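Local coordinates for protein 'Carboxyl esterase 2 (Tuber melanosporum Mel28, PDB 5MIF) that probably hydrolyses carboxylic esters, using an alpha/beta hydrolase fold, at residues C225-F230 with I289-E294; V283-P288 with R311-I316. All blocks are in the same frame, centred on the assembly; numbering follows the deposited sequence.

Interaction 1: residues C225-F230 with I289-E294; sequences CESATF and IRQQGE
Q291, in the first turn of helix 290-302, lies against S227, A228 and T229, at the N-terminal side of helix 228-232. Q291 CB sits near two hydroxyls, 3.3 Å from T229 OG1 and slightly farther from OG of S227. The next carbon, CG, is anti to the backbone N (chi1 -172°) and packs on the S227 methylene, with Q291 CG to S227 CB at 3.7 Å. The chain then bends at chi2. At the tip, OE1 meets the methyls T229 CG2 and A228 CB only loosely, and NE2 bonds to D295 one turn on in the same helix. S227 OG is buried here and has no hydrogen-bond partner in the model.

The polar link is made by T229. Its OG1 takes the backbone N-H of Q291 at 3.2 Å from N to OG1, nearly straight at 160°. The same hydroxyl donates to the carbonyl of P288. These two bonds, one accepted and one donated, probably hold the hydroxyl in one orientation. The other branch, CG2, lies over one face of the R290 guanidinium, with T229 CG2 to R290 NH2 at 3.4 Å. NH1 of that arginine bonds to the carbonyl of E285.

F230 presents its ring edge to the amide of Q292, with F230 CE1 to Q292 NE2 at 3.6 Å. Ring and amide planes are only 17° apart. OE1 of Q292 turns to the backbone N of T221 and D222, which steadies the amide. I289 CD1 also reaches F230 CE1, at 3.9 Å.

A short helix thus packs on the helix of a beta-alpha-beta unit in the alpha/beta hydrolase fold. I244 of helix 241-251 touches F230 and I289, the residue just before helix 290-302. V283 of strand 279-284 contacts R290 and E294.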
# COMPACT_ATOMS: atom_id res chain seq x y z
N CYS A 225 -8.23 23.89 10.39
CA CYS A 225 -9.48 23.21 10.65
C CYS A 225 -9.26 21.84 11.25
O CYS A 225 -8.22 21.20 11.04
CB CYS A 225 -10.31 23.12 9.37
SG CYS A 225 -11.03 24.71 8.89
N GLU A 226 -10.24 21.41 12.03
CA GLU A 226 -10.28 20.06 12.54
C GLU A 226 -11.18 19.23 11.64
O GLU A 226 -12.16 19.73 11.08
CB GLU A 226 -10.77 20.08 13.97
CG GLU A 226 -9.91 20.98 14.82
CD GLU A 226 -10.02 20.69 16.28
OE1 GLU A 226 -11.11 20.26 16.71
OE2 GLU A 226 -9.02 20.90 16.99
N SER A 227 -10.80 17.97 11.48
CA SER A 227 -11.50 17.08 10.57
C SER A 227 -12.16 15.96 11.35
O SER A 227 -11.96 15.84 12.56
CB SER A 227 -10.53 16.52 9.52
OG SER A 227 -9.36 16.01 10.14
N ALA A 228 -12.97 15.16 10.66
CA ALA A 228 -13.75 14.09 11.27
C ALA A 228 -12.93 13.16 12.17
O ALA A 228 -13.38 12.78 13.25
CB ALA A 228 -14.45 13.27 10.18
N THR A 229 -11.72 12.80 11.74
CA THR A 229 -10.93 11.84 12.51
C THR A 229 -10.33 12.45 13.79
O THR A 229 -9.89 11.70 14.66
CB THR A 229 -9.79 11.23 11.68
OG1 THR A 229 -9.03 12.26 11.05
CG2 THR A 229 -10.34 10.28 10.61
N PHE A 230 -10.32 13.78 13.92
CA PHE A 230 -9.96 14.41 15.20
C PHE A 230 -10.91 13.91 16.28
O PHE A 230 -10.48 13.53 17.37
CB PHE A 230 -10.04 15.94 15.15
CG PHE A 230 -8.79 16.62 14.66
CD1 PHE A 230 -8.38 16.50 13.34
CD2 PHE A 230 -8.02 17.37 15.54
CE1 PHE A 230 -7.23 17.14 12.89
CE2 PHE A 230 -6.87 18.01 15.10
CZ PHE A 230 -6.48 17.89 13.77
N ILE A 289 -5.06 12.57 12.42
CA ILE A 289 -4.70 13.39 11.27
C ILE A 289 -4.98 12.64 9.94
O ILE A 289 -4.73 13.17 8.85
CB ILE A 289 -3.22 13.84 11.35
CG1 ILE A 289 -3.03 15.22 10.76
CG2 ILE A 289 -2.27 12.85 10.72
CD1 ILE A 289 -3.63 16.30 11.61
N ARG A 290 -5.51 11.42 10.03
CA ARG A 290 -5.76 10.59 8.85
C ARG A 290 -6.61 11.30 7.77
O ARG A 290 -6.28 11.24 6.59
CB ARG A 290 -6.43 9.27 9.25
CG ARG A 290 -6.62 8.30 8.09
CD ARG A 290 -7.51 7.13 8.51
NE ARG A 290 -8.92 7.52 8.46
CZ ARG A 290 -9.89 6.93 9.14
NH1 ARG A 290 -9.63 5.90 9.94
NH2 ARG A 290 -11.14 7.36 9.02
N GLN A 291 -7.69 11.96 8.19
CA GLN A 291 -8.60 12.60 7.23
C GLN A 291 -7.92 13.64 6.33
O GLN A 291 -8.29 13.82 5.16
CB GLN A 291 -9.78 13.25 7.98
CG GLN A 291 -10.88 13.77 7.07
CD GLN A 291 -11.73 12.67 6.47
OE1 GLN A 291 -12.07 11.70 7.15
NE2 GLN A 291 -12.07 12.80 5.18
N GLN A 292 -6.94 14.35 6.88
CA GLN A 292 -6.26 15.41 6.14
C GLN A 292 -5.54 14.88 4.91
O GLN A 292 -5.66 15.45 3.82
CB GLN A 292 -5.27 16.14 7.05
CG GLN A 292 -5.96 17.03 8.06
CD GLN A 292 -4.99 17.86 8.87
OE1 GLN A 292 -3.84 18.08 8.47
NE2 GLN A 292 -5.44 18.30 10.04
N GLY A 293 -4.77 13.81 5.09
CA GLY A 293 -4.06 13.20 3.98
C GLY A 293 -4.99 12.69 2.89
O GLY A 293 -4.78 12.96 1.71
N GLU A 294 -6.06 11.99 3.30
CA GLU A 294 -7.00 11.40 2.36
C GLU A 294 -7.75 12.48 1.58
O GLU A 294 -7.88 12.39 0.36
CB GLU A 294 -7.98 10.47 3.10
CG GLU A 294 -7.29 9.24 3.71
CD GLU A 294 -8.24 8.18 4.29
OE1 GLU A 294 -9.41 8.49 4.59
OE2 GLU A 294 -7.80 7.02 4.43

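Interaction 2: residues V283-P288 with R311-I316; sequences VAEVDP and RVLGTI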
# COMPACT_ATOMS: atom_id res chain seq x y z
N VAL A 283 -1.39 6.81 4.69
CA VAL A 283 -1.92 7.25 5.99
C VAL A 283 -2.10 6.06 6.93
O VAL A 283 -2.24 4.92 6.49
CB VAL A 283 -3.28 7.99 5.86
CG1 VAL A 283 -3.11 9.31 5.10
CG2 VAL A 283 -4.34 7.09 5.21
N ALA A 284 -2.04 6.34 8.24
CA ALA A 284 -2.33 5.31 9.23
C ALA A 284 -3.83 5.30 9.51
O ALA A 284 -4.47 6.34 9.48
CB ALA A 284 -1.54 5.57 10.51
N GLU A 285 -4.38 4.13 9.80
CA GLU A 285 -5.82 4.03 10.04
C GLU A 285 -6.23 4.71 11.34
O GLU A 285 -7.17 5.51 11.36
CB GLU A 285 -6.25 2.57 10.08
CG GLU A 285 -7.70 2.38 10.46
CD GLU A 285 -8.06 0.93 10.69
OE1 GLU A 285 -7.16 0.16 11.10
OE2 GLU A 285 -9.23 0.56 10.51
N VAL A 286 -5.52 4.40 12.41
CA VAL A 286 -5.88 4.91 13.74
C VAL A 286 -5.02 6.15 14.03
O VAL A 286 -3.92 6.06 14.56
CB VAL A 286 -5.70 3.81 14.80
CG1 VAL A 286 -6.06 4.32 16.19
CG2 VAL A 286 -6.57 2.61 14.43
N ASP A 287 -5.57 7.30 13.67
CA ASP A 287 -4.81 8.54 13.58
C ASP A 287 -5.75 9.71 13.41
O ASP A 287 -6.50 9.77 12.44
CB ASP A 287 -3.84 8.48 12.39
CG ASP A 287 -2.91 9.69 12.32
OD1 ASP A 287 -3.14 10.71 13.01
OD2 ASP A 287 -1.94 9.65 11.52
N PRO A 288 -5.70 10.67 14.36
CA PRO A 288 -6.51 11.89 14.26
C PRO A 288 -6.28 12.64 12.95
O PRO A 288 -7.21 13.26 12.43
CB PRO A 288 -6.01 12.75 15.42
CG PRO A 288 -5.25 11.88 16.28
CD PRO A 288 -4.79 10.70 15.51
N ARG A 311 -4.33 3.61 2.70
CA ARG A 311 -4.57 3.56 4.13
C ARG A 311 -4.11 2.23 4.68
O ARG A 311 -4.53 1.17 4.20
CB ARG A 311 -6.06 3.77 4.45
CG ARG A 311 -6.40 3.55 5.94
CD ARG A 311 -7.91 3.42 6.18
NE ARG A 311 -8.64 4.64 5.84
CZ ARG A 311 -9.92 4.86 6.16
NH1 ARG A 311 -10.62 3.94 6.82
NH2 ARG A 311 -10.50 6.00 5.81
N VAL A 312 -3.24 2.28 5.68
CA VAL A 312 -2.69 1.09 6.30
C VAL A 312 -3.50 0.77 7.54
O VAL A 312 -3.54 1.58 8.47
CB VAL A 312 -1.20 1.27 6.67
CG1 VAL A 312 -0.59 -0.04 7.09
CG2 VAL A 312 -0.44 1.86 5.50
N LEU A 313 -4.13 -0.39 7.57
CA LEU A 313 -5.01 -0.71 8.69
C LEU A 313 -4.23 -1.21 9.91
O LEU A 313 -3.15 -1.79 9.77
CB LEU A 313 -6.06 -1.74 8.28
CG LEU A 313 -7.33 -1.16 7.67
CD1 LEU A 313 -7.04 -0.45 6.33
CD2 LEU A 313 -8.39 -2.23 7.52
N GLY A 314 -4.76 -0.95 11.10
CA GLY A 314 -4.20 -1.48 12.34
C GLY A 314 -2.95 -0.77 12.86
O GLY A 314 -2.29 -1.24 13.78
N THR A 315 -2.61 0.37 12.27
CA THR A 315 -1.42 1.08 12.73
C THR A 315 -1.75 2.54 13.03
O THR A 315 -2.87 2.99 12.80
CB THR A 315 -0.28 0.99 11.71
OG1 THR A 315 0.94 1.46 12.32
CG2 THR A 315 -0.58 1.81 10.48
N ILE A 316 -0.76 3.26 13.56
CA ILE A 316 -0.96 4.59 14.12
C ILE A 316 0.04 5.60 13.58
O ILE A 316 1.00 5.23 12.90
CB ILE A 316 -0.83 4.56 15.66
CG1 ILE A 316 0.58 4.11 16.06
CG2 ILE A 316 -1.91 3.68 16.28
CD1 ILE A 316 0.81 4.03 17.54
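V283 pairs with R311 and A284 with V312 in parallel register, and then both chains turn a corner, one at E285 and the other at L313 and G314. V312 N bonds to V283 O at 2.9 Å, and E285 N to V312 O at 3.0 Å in a more bent bond (132°). Past the corner, V286 N bonds to T315 O, also at 3.0 Å.

E285 carries the side-chain contact. CG is anti to the backbone N (chi1 174°), and the chain runs extended beyond it. OE1 accepts the N-H of G314, with E285 OE1 to G314 N at 2.6 Å. The donor comes nearly along the C-O axis. The carboxylate carbon rests against L313, E285 CD to L313 CG being 3.7 Å. OE2 forms a salt bridge with R298 of the second subunit. An alanine at E285 would probably leave the G314 N-H and that R298 without their carboxylate, and the turn freer to move.

V283 CG2 packs on R311 CB at 3.8 Å. A284 CB presses on the backbone of I316, 3.5 Å from its C, and also meets the T315 methyl. V286 CB approaches I316 CG2 at 4.1 Å. D287 lies just past the paired residues: its OD1 caps the N of I289 and its OD2 bonds to H317 ND1. That geometry is consistent with the acid of a Ser-His-Asp triad.

The two strands, 279-284 and 307-312, are joined by helix 290-302 in a beta-alpha-beta unit. The helix lies on the V283 and R311 face, where E294 bridges to R311. T315 and I316 touch helix 37-47. R311 pairs antiparallel with a strand of the second subunit, which carries the sheet across the interface.

Both contacts involve the beta-alpha-beta unit around helix 290-302. Interaction 2 pairs its two strands at the edge of this chain's sheet, where it runs on into the second subunit; interaction 1 sets a separate short helix against the start of its helix. They touch directly through hydrogen bonds from T229 and R290 to the chain that follows strand 279-284. Interaction 2 is buried and rests chiefly on backbone bonds, with one carboxylate gripping a turn. Interaction 1 is only partly buried, has exposed residues at C225 and A228, and relies on side-chain packing with a single hydrogen bond between its segments. The probable catalytic acid, D287, lies in interaction 2, while I289 of interaction 1 touches its partner H317.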